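Local coordinates for protein congerin-1 (Conger myriaster, PDB 1C1L) that binds beta-galactosides such as lactose as a homodimeric galectin, although its physiological role is not yet known, at residues D11-V14 / G15-L18; F80-S83 / A84-F88. All coordinates share one frame; numbering follows the deposited sequence.

In the fold
Both contacts are tight type II beta turns with glycine at the third position, and both lead into neighbouring antiparallel strands of the same sheet. Interaction 1 leads into strand 18-24, and interaction 2 runs into strand 87-94. Their centres lie 25 Å apart and they do not touch. Each has a buried apolar side and a solvent-facing turn. In 11-18 the buried side is an aromatic ring under a leucine, and a water sits over one face of the turn. In 80-88 it is a leucine against CB of F88, and a glutamine amide does the bridging. Only interaction 1 reaches the second subunit.

Interaction 1. Residues D11-V14 / G15-L18; sequences DFTV and GKFL
F12 sends its CG anti to the backbone N (chi1 -175°), and L18 does the same (chi1 176°). The F12 ring is thereby laid under the L18 side chain, which crosses it at about a right angle. L18 CB stands over one ring face, 3.8 Å from the ring centroid, and makes a CH-pi contact. L18 CD2 touches the same ring farther out, 3.8 Å from F12 CD2. At the ring edge, in its plane, K16 O lies 3.5 Å from F12 CE1. L92 and L136 also pack on the ring, and Y94 meets it edge-to-face.

The chain reverses in a type II beta turn from T13 to K16. Its closing bond runs from K16 N to T13 O, 3.1 Å long and nearly straight at 166°. G15 occupies the third position with a positive phi. A CB there would be jammed against the carbonyl O of V14, which calls for glycine. A water sits over one face of the turn. It lies 2.7 Å from K16 O and 3.0 Å from T13 O, and could donate to either. It accepts a weak bond from G15 N.

K16 runs alongside T13, pointing the same way, with K16 CG 3.4 Å from T13 OG1. The rest of its chain leads the amine away from the turn. D11 points its carboxylate elsewhere: OD1 takes a hydrogen bond from G4 N of the second subunit.

The apolar side of this stretch thus faces strands 87-94 and 129-136. On the polar side, the turn bond joins K16 N to T13 O, the water lies by K16 O, T13 O and G15 N, and Y94 OH bonds F12 O. The reversal just before strand 18-24 rests on both kinds of contact.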
# COMPACT_ATOMS: atom_id res chain seq x y z
N ASP A 11 -3.32 4.25 -8.26
CA ASP A 11 -3.16 3.92 -9.66
C ASP A 11 -1.75 4.32 -10.02
O ASP A 11 -1.43 5.50 -10.18
CB ASP A 11 -4.09 4.70 -10.57
CG ASP A 11 -5.56 4.40 -10.40
OD1 ASP A 11 -5.91 3.26 -10.13
OD2 ASP A 11 -6.36 5.32 -10.54
N PHE A 12 -0.86 3.35 -10.12
CA PHE A 12 0.51 3.64 -10.46
C PHE A 12 0.57 3.79 -11.97
O PHE A 12 0.75 2.82 -12.72
CB PHE A 12 1.40 2.49 -9.94
CG PHE A 12 2.89 2.74 -10.14
CD1 PHE A 12 3.40 4.04 -10.12
CD2 PHE A 12 3.75 1.66 -10.35
CE1 PHE A 12 4.76 4.27 -10.32
CE2 PHE A 12 5.11 1.90 -10.55
CZ PHE A 12 5.62 3.20 -10.53
N THR A 13 0.32 5.01 -12.42
CA THR A 13 0.32 5.34 -13.84
C THR A 13 1.55 6.17 -14.15
O THR A 13 2.28 6.57 -13.22
CB THR A 13 -0.96 6.15 -14.21
OG1 THR A 13 -1.01 7.29 -13.35
CG2 THR A 13 -2.22 5.32 -14.05
N VAL A 14 1.79 6.48 -15.43
CA VAL A 14 2.88 7.35 -15.80
C VAL A 14 2.80 8.68 -15.04
O VAL A 14 1.73 9.29 -14.92
CB VAL A 14 2.81 7.58 -17.33
CG1 VAL A 14 3.68 8.77 -17.74
CG2 VAL A 14 3.28 6.32 -18.05
N GLY A 15 3.94 9.06 -14.47
CA GLY A 15 4.06 10.32 -13.75
C GLY A 15 3.87 10.20 -12.25
O GLY A 15 4.16 11.16 -11.54
N LYS A 16 3.38 9.09 -11.70
CA LYS A 16 3.20 8.91 -10.27
C LYS A 16 4.50 8.36 -9.69
O LYS A 16 5.29 7.74 -10.42
CB LYS A 16 2.08 7.91 -9.99
CG LYS A 16 0.73 8.25 -10.59
CD LYS A 16 0.17 9.49 -9.94
CE LYS A 16 -1.16 9.83 -10.56
NZ LYS A 16 -1.73 11.03 -9.96
N PHE A 17 4.74 8.54 -8.41
CA PHE A 17 5.94 8.07 -7.74
C PHE A 17 5.50 7.07 -6.71
O PHE A 17 4.77 7.39 -5.77
CB PHE A 17 6.66 9.23 -7.04
CG PHE A 17 7.24 10.16 -8.08
CD1 PHE A 17 6.43 11.11 -8.70
CD2 PHE A 17 8.58 10.04 -8.46
CE1 PHE A 17 6.94 11.92 -9.70
CE2 PHE A 17 9.09 10.85 -9.47
CZ PHE A 17 8.27 11.79 -10.09
N LEU A 18 5.91 5.83 -6.89
CA LEU A 18 5.62 4.75 -5.97
C LEU A 18 6.83 4.52 -5.07
O LEU A 18 7.92 4.25 -5.59
CB LEU A 18 5.29 3.48 -6.74
CG LEU A 18 5.05 2.21 -5.94
CD1 LEU A 18 3.73 2.34 -5.21
CD2 LEU A 18 5.01 1.00 -6.86
O HOH W 1 5.28 6.82 -13.01

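Interaction 2. Residues F80-S83 / A84-F88; sequences FTLS and AGQYF
L82 and F88 form the packed side of this contact. L82 CD2 lies 4.0 Å from F88 CB, while the F88 ring itself leads away and meets F31. I24 touches both side chains, and I103 adds to the cover on L82. The Q86 side chain crosses that of L82 at about a right angle, with Q86 NE2 3.7 Å from L82 CD2.

Q86 then links this buried side to the turn. Its chi1 of 83° brings CG against S83 O, a tight approach of 3.0 Å. The extended chain beyond CG carries OE1 to S83 N. OE1 accepts from S83 N at 2.7 Å, but the bond is bent to 122° and weak. S83 OG gives the same oxygen a second weak bond. The sound bond is from Q86 NE2 to Y87 O, at 2.8 Å. Together the three favour this orientation of the amide.

The backbone makes a type II beta turn from S83 to Q86, leading into strand 87-94 of the galectin beta-sandwich. It is closed by Q86 N to S83 O at 3.2 Å, with the donor above the carbonyl plane. G85 takes the positive phi of the third position.

S83 is exposed, yet bonded to Q86 through N, OG and O. The loose side is the crown of the turn, A84 and G85. A84 is exposed but touches P28.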
# COMPACT_ATOMS: atom_id res chain seq x y z
N PHE A 80 26.18 -0.40 -5.33
CA PHE A 80 25.30 -1.03 -4.36
C PHE A 80 25.37 -0.33 -3.00
O PHE A 80 26.44 -0.25 -2.42
CB PHE A 80 25.73 -2.48 -4.26
CG PHE A 80 24.77 -3.43 -3.57
CD1 PHE A 80 24.77 -3.55 -2.17
CD2 PHE A 80 23.96 -4.25 -4.34
CE1 PHE A 80 23.95 -4.51 -1.57
CE2 PHE A 80 23.15 -5.21 -3.73
CZ PHE A 80 23.15 -5.35 -2.35
N THR A 81 24.25 0.17 -2.47
CA THR A 81 24.31 0.95 -1.24
C THR A 81 23.47 0.41 -0.08
O THR A 81 23.46 1.01 1.00
CB THR A 81 23.90 2.43 -1.58
OG1 THR A 81 22.60 2.41 -2.16
CG2 THR A 81 24.87 3.09 -2.56
N LEU A 82 22.72 -0.67 -0.28
CA LEU A 82 21.91 -1.19 0.82
C LEU A 82 22.74 -2.13 1.68
O LEU A 82 23.77 -2.67 1.25
CB LEU A 82 20.67 -1.92 0.26
CG LEU A 82 19.71 -1.14 -0.66
CD1 LEU A 82 18.47 -1.98 -0.92
CD2 LEU A 82 19.29 0.17 -0.02
N SER A 83 22.26 -2.37 2.89
CA SER A 83 22.94 -3.18 3.87
C SER A 83 21.95 -4.11 4.54
O SER A 83 20.78 -3.80 4.75
CB SER A 83 23.57 -2.28 4.93
OG SER A 83 24.25 -1.17 4.37
N ALA A 84 22.45 -5.28 4.89
CA ALA A 84 21.70 -6.30 5.60
C ALA A 84 21.12 -5.71 6.87
O ALA A 84 21.79 -4.89 7.51
CB ALA A 84 22.60 -7.42 6.02
N GLY A 85 19.89 -6.10 7.22
CA GLY A 85 19.24 -5.67 8.44
C GLY A 85 18.74 -4.22 8.45
O GLY A 85 18.17 -3.78 9.45
N GLN A 86 18.91 -3.46 7.37
CA GLN A 86 18.55 -2.05 7.37
C GLN A 86 17.17 -1.80 6.79
O GLN A 86 16.62 -2.56 6.01
CB GLN A 86 19.58 -1.20 6.56
CG GLN A 86 19.38 -1.15 5.02
CD GLN A 86 20.03 -0.05 4.18
OE1 GLN A 86 21.23 -0.06 3.94
NE2 GLN A 86 19.35 0.94 3.63
N TYR A 87 16.68 -0.60 7.14
CA TYR A 87 15.46 -0.08 6.55
C TYR A 87 15.85 0.42 5.15
O TYR A 87 16.93 0.99 4.99
CB TYR A 87 14.96 1.12 7.39
CG TYR A 87 13.75 1.78 6.75
CD1 TYR A 87 12.52 1.13 6.81
CD2 TYR A 87 13.88 2.99 6.07
CE1 TYR A 87 11.42 1.68 6.18
CE2 TYR A 87 12.77 3.55 5.44
CZ TYR A 87 11.55 2.89 5.50
OH TYR A 87 10.43 3.42 4.90
N PHE A 88 15.04 0.25 4.11
CA PHE A 88 15.33 0.78 2.79
C PHE A 88 14.06 1.44 2.26
O PHE A 88 12.95 1.13 2.70
CB PHE A 88 15.75 -0.35 1.80
CG PHE A 88 14.62 -1.32 1.44
CD1 PHE A 88 14.35 -2.40 2.28
CD2 PHE A 88 13.82 -1.08 0.31
CE1 PHE A 88 13.27 -3.23 2.00
CE2 PHE A 88 12.74 -1.92 0.05
CZ PHE A 88 12.46 -2.99 0.89